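Long-range contacts in adhesin (Streptococcus sanguinis SK1 = NCTC 7863, PDB 6VT2), which probably mediates bacterial attachment to host sialoglycans through two tandem Siglec-like modules, each with its own bound glycan: residues A204-D209 against H227-S232; G233-V238 against V301-A306. One frame throughout, in Å; residues are numbered along the deposited sequence.

Interaction 1: residues A204-D209 against H227-S232. With CA (calcium ion), chain J.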
loop_
_atom_site.group_PDB
_atom_site.type_symbol
_atom_site.label_atom_id
_atom_site.label_comp_id
_atom_site.label_asym_id
_atom_site.label_seq_id
_atom_site.Cartn_x
_atom_site.Cartn_y
_atom_site.Cartn_z
ATOM N N ALA A 204 20.972 6.850 4.015
ATOM C CA ALA A 204 20.641 7.505 2.771
ATOM C C ALA A 204 19.885 6.577 1.830
ATOM O O ALA A 204 19.892 5.357 1.979
ATOM C CB ALA A 204 21.899 7.990 2.063
ATOM N N PRO A 205 19.186 7.146 0.848
ATOM C CA PRO A 205 18.508 6.304 -0.141
ATOM C C PRO A 205 19.480 5.391 -0.874
ATOM O O PRO A 205 20.675 5.670 -0.977
ATOM C CB PRO A 205 17.908 7.316 -1.111
ATOM C CG PRO A 205 17.722 8.590 -0.311
ATOM C CD PRO A 205 18.873 8.568 0.655
ATOM N N VAL A 206 18.907 4.327 -1.423
ATOM C CA VAL A 206 19.619 3.279 -2.110
ATOM C C VAL A 206 19.208 3.318 -3.580
ATOM O O VAL A 206 18.006 3.354 -3.899
ATOM C CB VAL A 206 19.312 1.900 -1.525
ATOM C CG1 VAL A 206 19.959 0.820 -2.393
ATOM C CG2 VAL A 206 19.784 1.812 -0.112
ATOM N N PHE A 207 20.212 3.252 -4.463
ATOM C CA PHE A 207 20.033 3.127 -5.921
ATOM C C PHE A 207 20.125 1.650 -6.230
ATOM O O PHE A 207 21.216 1.053 -6.202
ATOM C CB PHE A 207 21.059 3.963 -6.672
ATOM C CG PHE A 207 21.025 3.775 -8.167
ATOM C CD1 PHE A 207 19.841 3.620 -8.838
ATOM C CD2 PHE A 207 22.203 3.781 -8.876
ATOM C CE1 PHE A 207 19.829 3.478 -10.195
ATOM C CE2 PHE A 207 22.194 3.593 -10.266
ATOM C CZ PHE A 207 21.021 3.460 -10.901
ATOM N N VAL A 208 18.974 1.048 -6.500
ATOM C CA VAL A 208 18.931 -0.392 -6.712
ATOM C C VAL A 208 19.778 -0.828 -7.910
ATOM O O VAL A 208 20.360 -1.919 -7.919
ATOM C CB VAL A 208 17.465 -0.804 -6.885
ATOM C CG1 VAL A 208 17.390 -2.271 -7.224
ATOM C CG2 VAL A 208 16.659 -0.480 -5.682
ATOM N N ASP A 209 19.842 -0.014 -8.955
ATOM C CA ASP A 209 20.503 -0.394 -10.193
ATOM C C ASP A 209 21.954 0.079 -10.266
ATOM O O ASP A 209 22.523 0.198 -11.352
ATOM C CB ASP A 209 19.633 0.124 -11.344
ATOM C CG ASP A 209 18.274 -0.534 -11.363
ATOM O OD1 ASP A 209 18.219 -1.770 -11.569
ATOM O OD2 ASP A 209 17.248 0.134 -11.078
ATOM N N HIS A 227 15.821 2.276 -10.282
ATOM C CA HIS A 227 14.843 2.152 -9.126
ATOM C C HIS A 227 15.617 2.612 -7.885
ATOM O O HIS A 227 16.751 2.317 -7.793
ATOM C CB HIS A 227 14.393 0.691 -8.993
ATOM C CG HIS A 227 13.704 0.100 -10.178
ATOM N ND1 HIS A 227 14.346 -0.209 -11.327
ATOM C CD2 HIS A 227 12.464 -0.307 -10.383
ATOM C CE1 HIS A 227 13.524 -0.732 -12.185
ATOM N NE2 HIS A 227 12.366 -0.789 -11.632
ATOM N N PHE A 228 14.938 3.289 -6.982
ATOM C CA PHE A 228 15.493 3.837 -5.747
ATOM C C PHE A 228 14.545 3.517 -4.606
ATOM O O PHE A 228 13.338 3.494 -4.792
ATOM C CB PHE A 228 15.647 5.326 -5.823
ATOM C CG PHE A 228 16.435 5.825 -7.016
ATOM C CD1 PHE A 228 15.832 6.006 -8.242
ATOM C CD2 PHE A 228 17.769 6.132 -6.889
ATOM C CE1 PHE A 228 16.551 6.511 -9.327
ATOM C CE2 PHE A 228 18.484 6.565 -7.962
ATOM C CZ PHE A 228 17.909 6.758 -9.171
ATOM N N TYR A 229 15.084 3.321 -3.406
ATOM C CA TYR A 229 14.225 3.251 -2.235
ATOM C C TYR A 229 14.960 3.862 -1.059
ATOM O O TYR A 229 16.142 4.170 -1.108
ATOM C CB TYR A 229 13.813 1.821 -1.911
ATOM C CG TYR A 229 14.901 0.943 -1.410
ATOM C CD1 TYR A 229 15.164 0.852 -0.053
ATOM C CD2 TYR A 229 15.648 0.153 -2.288
ATOM C CE1 TYR A 229 16.141 -0.016 0.397
ATOM C CE2 TYR A 229 16.618 -0.687 -1.844
ATOM C CZ TYR A 229 16.866 -0.768 -0.510
ATOM O OH TYR A 229 17.877 -1.606 -0.094
ATOM N N ASP A 230 14.214 4.141 -0.038
ATOM C CA ASP A 230 14.829 4.655 1.196
ATOM C C ASP A 230 14.217 3.877 2.350
ATOM O O ASP A 230 13.069 3.522 2.248
ATOM C CB ASP A 230 14.601 6.156 1.329
ATOM C CG ASP A 230 15.375 6.782 2.456
ATOM O OD1 ASP A 230 16.523 6.679 2.441
ATOM O OD2 ASP A 230 14.703 7.262 3.336
ATOM N N ASN A 231 14.900 3.798 3.487
ATOM C CA ASN A 231 14.369 3.144 4.708
ATOM C C ASN A 231 13.118 3.890 5.230
ATOM O O ASN A 231 12.284 3.268 5.781
ATOM C CB ASN A 231 15.444 3.035 5.788
ATOM C CG ASN A 231 15.885 4.368 6.316
ATOM O OD1 ASN A 231 15.862 5.300 5.607
ATOM N ND2 ASN A 231 16.233 4.472 7.576
ATOM N N SER A 232 12.968 5.188 4.967
ATOM C CA SER A 232 11.765 5.960 5.354
ATOM C C SER A 232 10.599 5.681 4.406
ATOM O O SER A 232 9.518 6.107 4.694
ATOM C CB SER A 232 12.016 7.407 5.349
ATOM O OG SER A 232 12.251 7.832 4.026
HETATM CA CA CA J . 16.655 7.425 4.837
HETATM O O HOH W 1 17.665 3.734 2.705
#

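Interaction 2: residues G233-V238 against V301-A306. With CA (calcium ion), chain J.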
loop_
_atom_site.group_PDB
_atom_site.type_symbol
_atom_site.label_atom_id
_atom_site.label_comp_id
_atom_site.label_asym_id
_atom_site.label_seq_id
_atom_site.Cartn_x
_atom_site.Cartn_y
_atom_site.Cartn_z
ATOM N N GLY A 233 10.881 5.111 3.234
ATOM C CA GLY A 233 9.890 4.926 2.222
ATOM C C GLY A 233 9.657 6.141 1.368
ATOM O O GLY A 233 8.746 6.096 0.519
ATOM N N LYS A 234 10.462 7.206 1.541
ATOM C CA LYS A 234 10.246 8.452 0.830
ATOM C C LYS A 234 11.563 9.001 0.306
ATOM O O LYS A 234 12.536 9.141 1.057
ATOM C CB LYS A 234 9.566 9.468 1.742
ATOM C CG LYS A 234 9.517 10.854 1.226
ATOM C CD LYS A 234 8.722 10.957 -0.090
ATOM C CE LYS A 234 8.587 12.407 -0.499
ATOM N NZ LYS A 234 8.152 12.560 -1.897
ATOM N N ILE A 235 11.587 9.295 -0.984
ATOM C CA ILE A 235 12.656 10.062 -1.604
ATOM C C ILE A 235 12.079 11.357 -2.119
ATOM O O ILE A 235 10.993 11.383 -2.719
ATOM C CB ILE A 235 13.323 9.231 -2.721
ATOM C CG1 ILE A 235 14.073 8.073 -2.049
ATOM C CG2 ILE A 235 14.146 10.071 -3.621
ATOM C CD1 ILE A 235 14.598 7.080 -3.090
ATOM N N THR A 236 12.823 12.427 -1.874
ATOM C CA THR A 236 12.429 13.762 -2.273
ATOM C C THR A 236 13.160 14.248 -3.500
ATOM O O THR A 236 12.655 15.152 -4.166
ATOM C CB THR A 236 12.652 14.778 -1.154
ATOM O OG1 THR A 236 14.039 14.890 -0.810
ATOM C CG2 THR A 236 11.848 14.332 0.062
ATOM N N ASN A 237 14.328 13.694 -3.839
ATOM C CA ASN A 237 15.057 14.215 -4.977
ATOM C C ASN A 237 15.930 13.122 -5.525
ATOM O O ASN A 237 16.546 12.405 -4.739
ATOM C CB ASN A 237 15.916 15.404 -4.579
ATOM C CG ASN A 237 16.765 15.898 -5.711
ATOM O OD1 ASN A 237 17.920 15.494 -5.860
ATOM N ND2 ASN A 237 16.197 16.754 -6.532
ATOM N N VAL A 238 16.029 13.060 -6.863
ATOM C CA VAL A 238 16.994 12.247 -7.595
ATOM C C VAL A 238 17.800 13.193 -8.456
ATOM O O VAL A 238 17.228 14.006 -9.202
ATOM C CB VAL A 238 16.297 11.167 -8.425
ATOM C CG1 VAL A 238 17.297 10.443 -9.299
ATOM C CG2 VAL A 238 15.525 10.255 -7.535
ATOM N N VAL A 301 24.443 9.214 -10.109
ATOM C CA VAL A 301 23.143 9.609 -9.592
ATOM C C VAL A 301 23.221 9.603 -8.069
ATOM O O VAL A 301 23.873 8.750 -7.465
ATOM C CB VAL A 301 22.020 8.701 -10.137
ATOM C CG1 VAL A 301 22.178 7.270 -9.670
ATOM C CG2 VAL A 301 20.724 9.296 -9.793
ATOM N N ARG A 302 22.550 10.542 -7.475
ATOM C CA ARG A 302 22.342 10.623 -6.037
ATOM C C ARG A 302 20.846 10.765 -5.746
ATOM O O ARG A 302 20.071 11.252 -6.580
ATOM C CB ARG A 302 23.026 11.844 -5.457
ATOM C CG ARG A 302 24.491 11.906 -5.615
ATOM C CD ARG A 302 25.027 13.280 -5.153
ATOM N NE ARG A 302 26.479 13.365 -5.313
ATOM C CZ ARG A 302 27.343 13.043 -4.348
ATOM N NH1 ARG A 302 26.893 12.630 -3.153
ATOM N NH2 ARG A 302 28.619 13.151 -4.564
ATOM N N ALA A 303 20.408 10.335 -4.579
ATOM C CA ALA A 303 19.011 10.479 -4.184
ATOM C C ALA A 303 19.020 10.976 -2.743
ATOM O O ALA A 303 19.902 10.630 -1.961
ATOM C CB ALA A 303 18.211 9.199 -4.329
ATOM N N THR A 304 18.051 11.821 -2.431
ATOM C CA THR A 304 17.938 12.429 -1.120
ATOM C C THR A 304 16.589 12.087 -0.513
ATOM O O THR A 304 15.576 12.066 -1.211
ATOM C CB THR A 304 18.080 13.936 -1.260
ATOM O OG1 THR A 304 19.335 14.272 -1.803
ATOM C CG2 THR A 304 17.998 14.623 0.141
ATOM N N ASP A 305 16.573 11.772 0.788
ATOM C CA ASP A 305 15.323 11.481 1.477
ATOM C C ASP A 305 14.804 12.765 2.126
ATOM O O ASP A 305 15.416 13.828 2.027
ATOM C CB ASP A 305 15.503 10.304 2.447
ATOM C CG ASP A 305 16.446 10.599 3.617
ATOM O OD1 ASP A 305 16.591 11.783 3.985
ATOM O OD2 ASP A 305 17.042 9.627 4.072
ATOM N N ALA A 306 13.641 12.666 2.778
ATOM C CA ALA A 306 12.993 13.875 3.277
ATOM C C ALA A 306 13.719 14.447 4.483
ATOM O O ALA A 306 13.509 15.622 4.812
ATOM C CB ALA A 306 11.558 13.589 3.633
HETATM CA CA CA J . 16.655 7.425 4.837
HETATM O O HOH W 2 12.255 10.609 3.980
HETATM O O HOH W 3 14.869 16.480 1.647
HETATM O O HOH W 4 19.784 13.882 -4.453
#

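Interaction 1: residues A204-D209 against H227-S232
Phe207 and Phe228 meet on the buried side of a short antiparallel pairing as an offset pair, planes 24° apart and centroids displaced, with little ring-over-ring overlap. Phe207 CD1 sits over one face of the Phe228 ring, 3.4 Å from Phe228 CE2. In Phe228 a chi1 of -54° places CG beside its own backbone N, and the far end of the ring then approaches Phe207. Val301, from strand 296-305, packs against both rings. Two backbone bonds join Val206 and Tyr229, and the straighter, Val206 N to Tyr229 O at 2.8 Å, is almost linear.

The pairing sets 206-207 as an outermost strand beside 222-229, in one sheet of the V-set-like Ig fold expected of a Siglec-like module. On the opposite face of that sheet the packing is more open to solvent. There Tyr229 lays one ring face against CB of Val206, a CH-pi contact of 3.9 Å to the ring centroid, while Val208 brings CG2 to the ring edge at CD2.

Polar groups hold the two ends. At one, Asp209 OD2 offers its syn lone pair to His227 ND1 (2.9 Å), nearly in the imidazole plane, and also takes a weak, bent bond from His227 N; the other oxygen, OD1, forms a salt bridge with Arg212. At the far end both carboxylate oxygens of Asp230 chelate the calcium ion, OD1 at 2.5 Å, and Asn231 adds OD1 at 2.4 Å. Ser232 steadies Asp230 OD2 from its backbone N, completing an Asx turn, and from its hydroxyl, OG, at 2.6 Å. A water accepts from Asn231 N and donates to Ala204 O.

Interaction 2: residues G233-V238 against V301-A306
Thr236 and Asn237 both face Thr304 in a classic beta bulge, where strands 235-238 and 301-305 run antiparallel with their axes at 156°. Thr304 O takes Thr236 N at 2.9 Å and, more weakly, Asn237 N, while Thr304 N returns a bond to Asn237 O at 2.8 Å. At the bulge the side chain of Thr236 leaves its backbone toward segment 301-306, and Thr236 CG2 comes to 3.4 Å from Ala306 CA; a water links OG1 of Thr236 to Asp305 O. Another water joins Asn237 OD1 to Thr304 OG1, which also bonds to Thr310.

Val238 and Ala303 lie on the face turned to the core, against Phe228. CG1 of Val238, anti to its backbone N (chi1 173°), meets CG2 of Val301 at 3.6 Å. At the other end Asp305 binds the calcium ion through OD2 at 2.4 Å, while OD1 accepts from Leu309 N, so each carboxylate oxygen has its own partner. Strand 235-239 is outermost in its sheet, with 296-305 between it and 314-321; Ile235 and Val238 pack across the core on Phe228 of strand 222-229 and Leu277 of strand 277-283.

How the interactions relate
Interactions 1 and 2 illustrate how strand pairings in the two facing sheets of a beta sandwich are joined through the core and a shared ion: their centres lie 8 Å apart, within the second Siglec-like module. Interaction 1 belongs to the sheet of strands 206-207, 222-229, 277-283 and 259-261, interaction 2 to that of 213-217, 314-321, 296-305 and 235-239. Interaction 1 is complete before interaction 2 begins, Ser232 leading directly into Gly233. Between the sheets, Phe228 CB packs 3.4 Å from Ile235 CD1, and Pro205 abuts Ala303. One calcium ion, completed by Asp201 and Val203, draws ligands from both interactions and thus ties the two sheets together at one end of the module.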